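Local atomic coordinates of peptide chain release factor subunit 1 (Aeropyrum pernix, PDB entry 3AGK), a protein that probably directs translation termination, prompting release of the finished polypeptide when the ribosome meets the stop codon UAA, UAG or UGA. Residues Met194-Glu197 with Phe198-Val202; Glu275-Met278 with Tyr279-Ala282. All blocks are in the same frame, centred on the assembly; numbering follows the deposited sequence.

Contact 1: Met194-Glu197 with Phe198-Val202; sequences MVDE and FFKKV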
ATOM      1  N   MET A 194      23.688   5.835  26.175  1.00 61.45           N
ATOM      2  CA  MET A 194      22.612   4.866  25.984  1.00 56.89           C
ATOM      3  C   MET A 194      21.583   5.392  24.979  1.00 57.38           C
ATOM      4  O   MET A 194      21.165   4.671  24.067  1.00 55.90           O
ATOM      5  CB  MET A 194      21.931   4.517  27.309  1.00 54.13           C
ATOM      6  CG  MET A 194      22.851   3.796  28.305  1.00 57.23           C
ATOM      7  SD  MET A 194      22.026   3.368  29.854  1.00 78.84           S
ATOM      8  CE  MET A 194      20.957   2.042  29.301  1.00116.39           C
ATOM      9  N   VAL A 195      21.183   6.650  25.141  1.00 56.09           N
ATOM     10  CA  VAL A 195      20.245   7.271  24.195  1.00 54.83           C
ATOM     11  C   VAL A 195      20.830   7.283  22.782  1.00 46.32           C
ATOM     12  O   VAL A 195      20.138   7.004  21.800  1.00 49.53           O
ATOM     13  CB  VAL A 195      19.898   8.702  24.620  1.00 55.23           C
ATOM     14  CG1 VAL A 195      18.925   9.326  23.634  1.00 50.73           C
ATOM     15  CG2 VAL A 195      19.320   8.703  26.016  1.00 63.05           C
ATOM     16  N   ASP A 196      22.114   7.618  22.696  1.00 48.22           N
ATOM     17  CA  ASP A 196      22.844   7.564  21.444  1.00 55.91           C
ATOM     18  C   ASP A 196      22.702   6.203  20.756  1.00 55.94           C
ATOM     19  O   ASP A 196      22.406   6.125  19.563  1.00 48.99           O
ATOM     20  CB  ASP A 196      24.320   7.880  21.674  1.00 58.17           C
ATOM     21  CG  ASP A 196      25.109   7.885  20.387  1.00 71.86           C
ATOM     22  OD1 ASP A 196      25.899   6.947  20.181  1.00 79.42           O
ATOM     23  OD2 ASP A 196      24.921   8.809  19.565  1.00 73.54           O
ATOM     24  N   GLU A 197      22.912   5.130  21.507  1.00 55.94           N
ATOM     25  CA  GLU A 197      22.786   3.781  20.954  1.00 59.05           C
ATOM     26  C   GLU A 197      21.360   3.509  20.465  1.00 50.93           C
ATOM     27  O   GLU A 197      21.154   2.952  19.393  1.00 54.50           O
ATOM     28  CB  GLU A 197      23.173   2.733  22.001  1.00 67.09           C
ATOM     29  CG  GLU A 197      24.176   1.713  21.499  1.00 85.61           C
ATOM     30  CD  GLU A 197      25.538   2.330  21.225  1.00 96.59           C
ATOM     31  OE1 GLU A 197      26.047   2.174  20.089  1.00 95.25           O
ATOM     32  OE2 GLU A 197      26.093   2.975  22.144  1.00101.70           O
ATOM     33  N   PHE A 198      20.374   3.886  21.268  1.00 43.58           N
ATOM     34  CA  PHE A 198      18.986   3.740  20.844  1.00 46.91           C
ATOM     35  C   PHE A 198      18.688   4.533  19.538  1.00 58.77           C
ATOM     36  O   PHE A 198      18.025   4.027  18.625  1.00 49.15           O
ATOM     37  CB  PHE A 198      18.005   4.104  21.977  1.00 45.41           C
ATOM     38  CG  PHE A 198      16.558   3.935  21.587  1.00 52.72           C
ATOM     39  CD1 PHE A 198      16.024   2.661  21.391  1.00 45.06           C
ATOM     40  CD2 PHE A 198      15.740   5.056  21.370  1.00 53.03           C
ATOM     41  CE1 PHE A 198      14.704   2.502  21.009  1.00 50.26           C
ATOM     42  CE2 PHE A 198      14.407   4.915  20.990  1.00 39.89           C
ATOM     43  CZ  PHE A 198      13.885   3.636  20.802  1.00 46.35           C
ATOM     44  N   PHE A 199      19.202   5.757  19.439  1.00 58.13           N
ATOM     45  CA  PHE A 199      18.964   6.577  18.247  1.00 48.89           C
ATOM     46  C   PHE A 199      19.579   5.967  17.007  1.00 49.23           C
ATOM     47  O   PHE A 199      19.048   6.133  15.911  1.00 47.47           O
ATOM     48  CB  PHE A 199      19.479   8.005  18.434  1.00 47.51           C
ATOM     49  CG  PHE A 199      18.588   8.857  19.287  1.00 45.05           C
ATOM     50  CD1 PHE A 199      17.334   8.382  19.699  1.00 39.52           C
ATOM     51  CD2 PHE A 199      18.991  10.122  19.682  1.00 42.10           C
ATOM     52  CE1 PHE A 199      16.506   9.161  20.495  1.00 33.58           C
ATOM     53  CE2 PHE A 199      18.165  10.913  20.483  1.00 48.57           C
ATOM     54  CZ  PHE A 199      16.908  10.429  20.884  1.00 43.53           C
ATOM     55  N   LYS A 200      20.701   5.267  17.175  1.00 49.68           N
ATOM     56  CA  LYS A 200      21.323   4.566  16.059  1.00 52.08           C
ATOM     57  C   LYS A 200      20.484   3.376  15.625  1.00 49.68           C
ATOM     58  O   LYS A 200      20.350   3.119  14.436  1.00 50.09           O
ATOM     59  CB  LYS A 200      22.755   4.109  16.398  1.00 50.00           C
ATOM     60  CG  LYS A 200      23.804   5.216  16.252  1.00 56.91           C
ATOM     61  CD  LYS A 200      25.116   4.887  16.999  1.00 67.08           C
ATOM     62  CE  LYS A 200      26.052   6.096  16.977  1.00 76.59           C
ATOM     63  NZ  LYS A 200      27.339   5.879  17.699  1.00 91.59           N
ATOM     64  N   LYS A 201      19.952   2.637  16.594  1.00 43.08           N
ATOM     65  CA  LYS A 201      19.014   1.559  16.302  1.00 49.06           C
ATOM     66  C   LYS A 201      17.782   2.103  15.531  1.00 49.21           C
ATOM     67  O   LYS A 201      17.411   1.571  14.495  1.00 48.39           O
ATOM     68  CB  LYS A 201      18.582   0.877  17.601  1.00 57.07           C
ATOM     69  CG  LYS A 201      17.882  -0.468  17.427  1.00 68.50           C
ATOM     70  CD  LYS A 201      17.329  -0.986  18.764  1.00 77.56           C
ATOM     71  CE  LYS A 201      18.240  -0.605  19.940  1.00 80.88           C
ATOM     72  NZ  LYS A 201      17.598  -0.797  21.291  1.00 78.00           N
ATOM     73  N   VAL A 202      17.165   3.166  16.042  1.00 47.71           N
ATOM     74  CA  VAL A 202      16.023   3.791  15.374  1.00 47.49           C
ATOM     75  C   VAL A 202      16.412   4.248  13.974  1.00 48.96           C
ATOM     76  O   VAL A 202      15.703   3.970  12.999  1.00 46.65           O
ATOM     77  CB  VAL A 202      15.487   4.982  16.188  1.00 51.39           C
ATOM     78  CG1 VAL A 202      14.255   5.658  15.485  1.00 39.02           C
ATOM     79  CG2 VAL A 202      15.129   4.513  17.594  1.00 50.22           C
TER
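Val195 lays its CG1 methyl over a face of the Phe199 ring, one helical turn further on. This is a CH-pi contact, with CG1 3.8 Å from the centroid of the Phe199 ring and displaced toward the rim, where CZ and CE2 are its nearest atoms. The two side chains run side by side in the same direction. Val195 holds CG1 opposite its own backbone nitrogen (chi1 -180°), which carries the methyl along the helix to the ring. On another side of the helix, Lys200 stretches out fully beyond CG, so that its NZ reaches Asp196 OD1 at 3.1 Å in a salt bridge that uses the syn lone pair of the oxygen. Asp196 OD2 is taken by the hydroxyl of Tyr239, so both carboxylate oxygens have partners and the group is held against turning. Glu197 OE1 stays 4.6 Å from Lys200 NZ, beyond a salt bridge, though its charge probably still favours the ammonium.

Behind these side chains runs the regular i to i+4 ladder: Phe198 N to Met194 O at 3.0 Å, Phe199 N to Val195 O at 2.8 Å, and likewise Lys200 to Asp196 and Lys201 to Glu197. The same Tyr239 that bonds Asp196 meets the Phe199 ring edge-to-face, while Phe198 packs on Leu169 of strand 162-170 and Val202 on Ile146 of strand 142-149. The pattern is that of an amphipathic helix laid against a mixed beta-sheet: helix 188-215 turns its aromatic side to the sheet of eRF1 domain 2 and leaves Glu197, Lys200 and Lys201 exposed.

Contact 2: Glu275-Met278 with Tyr279-Ala282; sequences EAQM and YRDA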
ATOM      1  N   GLU A 275       1.007  15.464   0.723  1.00 51.13           N
ATOM      2  CA  GLU A 275       0.690  14.052   0.540  1.00 46.61           C
ATOM      3  C   GLU A 275      -0.139  13.506   1.705  1.00 48.05           C
ATOM      4  O   GLU A 275      -0.626  12.383   1.664  1.00 52.25           O
ATOM      5  CB  GLU A 275       1.982  13.237   0.381  1.00 56.53           C
ATOM      6  CG  GLU A 275       2.785  13.527  -0.885  1.00 53.47           C
ATOM      7  CD  GLU A 275       3.629  14.790  -0.782  1.00 64.32           C
ATOM      8  OE1 GLU A 275       3.619  15.452   0.280  1.00 68.55           O
ATOM      9  OE2 GLU A 275       4.314  15.120  -1.772  1.00 69.99           O
ATOM     10  N   ALA A 276      -0.294  14.307   2.750  1.00 52.91           N
ATOM     11  CA  ALA A 276      -1.076  13.897   3.907  1.00 48.04           C
ATOM     12  C   ALA A 276      -2.516  14.438   3.895  1.00 53.76           C
ATOM     13  O   ALA A 276      -3.287  14.157   4.811  1.00 55.25           O
ATOM     14  CB  ALA A 276      -0.371  14.330   5.180  1.00 55.70           C
ATOM     15  N   GLN A 277      -2.887  15.207   2.872  1.00 52.50           N
ATOM     16  CA  GLN A 277      -4.217  15.832   2.855  1.00 50.67           C
ATOM     17  C   GLN A 277      -5.352  14.815   2.697  1.00 51.43           C
ATOM     18  O   GLN A 277      -6.422  14.937   3.312  1.00 48.65           O
ATOM     19  CB  GLN A 277      -4.311  16.917   1.773  1.00 53.47           C
ATOM     20  CG  GLN A 277      -5.495  17.858   1.972  1.00 56.20           C
ATOM     21  CD  GLN A 277      -5.476  18.505   3.350  1.00 59.04           C
ATOM     22  OE1 GLN A 277      -4.470  19.088   3.763  1.00 52.94           O
ATOM     23  NE2 GLN A 277      -6.577  18.384   4.074  1.00 56.35           N
ATOM     24  N   MET A 278      -5.118  13.801   1.875  1.00 42.92           N
ATOM     25  CA  MET A 278      -6.147  12.812   1.649  1.00 38.09           C
ATOM     26  C   MET A 278      -6.535  12.108   2.957  1.00 46.92           C
ATOM     27  O   MET A 278      -7.714  11.857   3.215  1.00 47.12           O
ATOM     28  CB  MET A 278      -5.691  11.819   0.596  1.00 52.81           C
ATOM     29  CG  MET A 278      -6.753  10.841   0.186  1.00 54.96           C
ATOM     30  SD  MET A 278      -6.211   9.809  -1.192  1.00 67.05           S
ATOM     31  CE  MET A 278      -7.137   8.321  -0.849  1.00 53.69           C
ATOM     32  N   TYR A 279      -5.536  11.823   3.789  1.00 44.66           N
ATOM     33  CA  TYR A 279      -5.755  11.204   5.092  1.00 38.89           C
ATOM     34  C   TYR A 279      -6.455  12.171   6.050  1.00 42.30           C
ATOM     35  O   TYR A 279      -7.410  11.795   6.731  1.00 38.52           O
ATOM     36  CB  TYR A 279      -4.415  10.719   5.696  1.00 44.40           C
ATOM     37  CG  TYR A 279      -4.600  10.016   7.021  1.00 43.75           C
ATOM     38  CD1 TYR A 279      -4.539  10.720   8.210  1.00 46.00           C
ATOM     39  CD2 TYR A 279      -4.908   8.670   7.072  1.00 39.86           C
ATOM     40  CE1 TYR A 279      -4.730  10.098   9.423  1.00 51.30           C
ATOM     41  CE2 TYR A 279      -5.113   8.033   8.285  1.00 51.71           C
ATOM     42  CZ  TYR A 279      -5.023   8.759   9.463  1.00 51.84           C
ATOM     43  OH  TYR A 279      -5.230   8.147  10.687  1.00 52.98           O
ATOM     44  N   ARG A 280      -5.978  13.411   6.115  1.00 36.86           N
ATOM     45  CA  ARG A 280      -6.639  14.405   6.948  1.00 46.15           C
ATOM     46  C   ARG A 280      -8.107  14.587   6.510  1.00 47.43           C
ATOM     47  O   ARG A 280      -8.999  14.741   7.344  1.00 45.91           O
ATOM     48  CB  ARG A 280      -5.911  15.750   6.902  1.00 47.57           C
ATOM     49  CG  ARG A 280      -4.626  15.858   7.745  1.00 51.07           C
ATOM     50  CD  ARG A 280      -4.258  17.342   7.942  1.00 52.89           C
ATOM     51  NE  ARG A 280      -2.918  17.656   7.471  1.00 73.83           N
ATOM     52  CZ  ARG A 280      -2.563  17.684   6.193  1.00 78.96           C
ATOM     53  NH1 ARG A 280      -3.454  17.398   5.262  1.00 84.53           N
ATOM     54  NH2 ARG A 280      -1.319  17.980   5.845  1.00 77.87           N
ATOM     55  N   ASP A 281      -8.359  14.555   5.207  1.00 48.26           N
ATOM     56  CA  ASP A 281      -9.734  14.699   4.719  1.00 41.16           C
ATOM     57  C   ASP A 281     -10.628  13.588   5.244  1.00 43.09           C
ATOM     58  O   ASP A 281     -11.740  13.841   5.709  1.00 42.90           O
ATOM     59  CB  ASP A 281      -9.766  14.736   3.195  1.00 49.97           C
ATOM     60  CG  ASP A 281      -9.198  16.032   2.630  1.00 53.97           C
ATOM     61  OD1 ASP A 281      -9.068  17.034   3.386  1.00 46.72           O
ATOM     62  OD2 ASP A 281      -8.875  16.040   1.424  1.00 55.54           O
ATOM     63  N   ALA A 282     -10.123  12.355   5.202  1.00 41.70           N
ATOM     64  CA  ALA A 282     -10.900  11.215   5.663  1.00 40.81           C
ATOM     65  C   ALA A 282     -11.174  11.341   7.161  1.00 48.54           C
ATOM     66  O   ALA A 282     -12.303  11.163   7.604  1.00 49.97           O
ATOM     67  CB  ALA A 282     -10.182   9.905   5.344  1.00 35.61           C
TER
HETATM   68  O   HOH W   1      -2.951  11.447   2.672  1.00 50.55           O
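Gln277 swings its amide across the first turn of the helix to Asp281, where NE2 donates a hydrogen bond to OD1 at 2.9 Å. The two side chains cross at about a right angle, with amide and carboxylate planes 48° apart. The bond leaves in the plane of the amide yet arrives from above the carboxylate, 45° out of its plane. A bend at chi2 (56°) folds the Gln277 chain into this position. Arg280 also crosses Gln277 at about a right angle, but its guanidinium lies closer to coplanar with the amide; it rests one face on Ala276 CB, 3.7 Å above the plane, and has Gln277 CB at its edge. Its NH1 comes very close to Gln277 OE1, but the angle is poor for a hydrogen bond and the closeness is itself doubtful. An alanine in place of Gln277 would probably leave Asp281 OD1 without this donor and its carboxylate freer to turn.

Beneath the side chains, Arg280 N bonds Ala276 O at 3.1 Å and Asp281 N bonds Gln277 O at 2.7 Å. One residue earlier a water stands in for the direct link, donating to Glu275 O at 2.7 Å and accepting from Tyr279 N at 2.8 Å. Arg280 NH2 reaches back to the carbonyls of Ala270 and Val273, tying the start of helix 277-294 to the chain leading into it. Ala276 and Tyr279 pack against Val267 of helix 259-269 and Leu158 of strand 152-159.

In the fold
Contacts 1 and 2 follow one another along the chain and do not touch: their centres are 32 Å apart and their nearest atoms about 20 Å. Contact 1 is the more peripheral, 29 Å from the centre of the chain against 15 Å for contact 2. It lies near the start of helix 188-215, just after the unmodelled residues 175-186, which include the GGQ motif that in this family enters the peptidyl transferase centre. Contact 2 sits where eRF1 domain 2 passes into domain 3. What they share is the mixed sheet of domain 2: strand 162-170 meets contact 1, and its neighbour 152-159 meets contact 2.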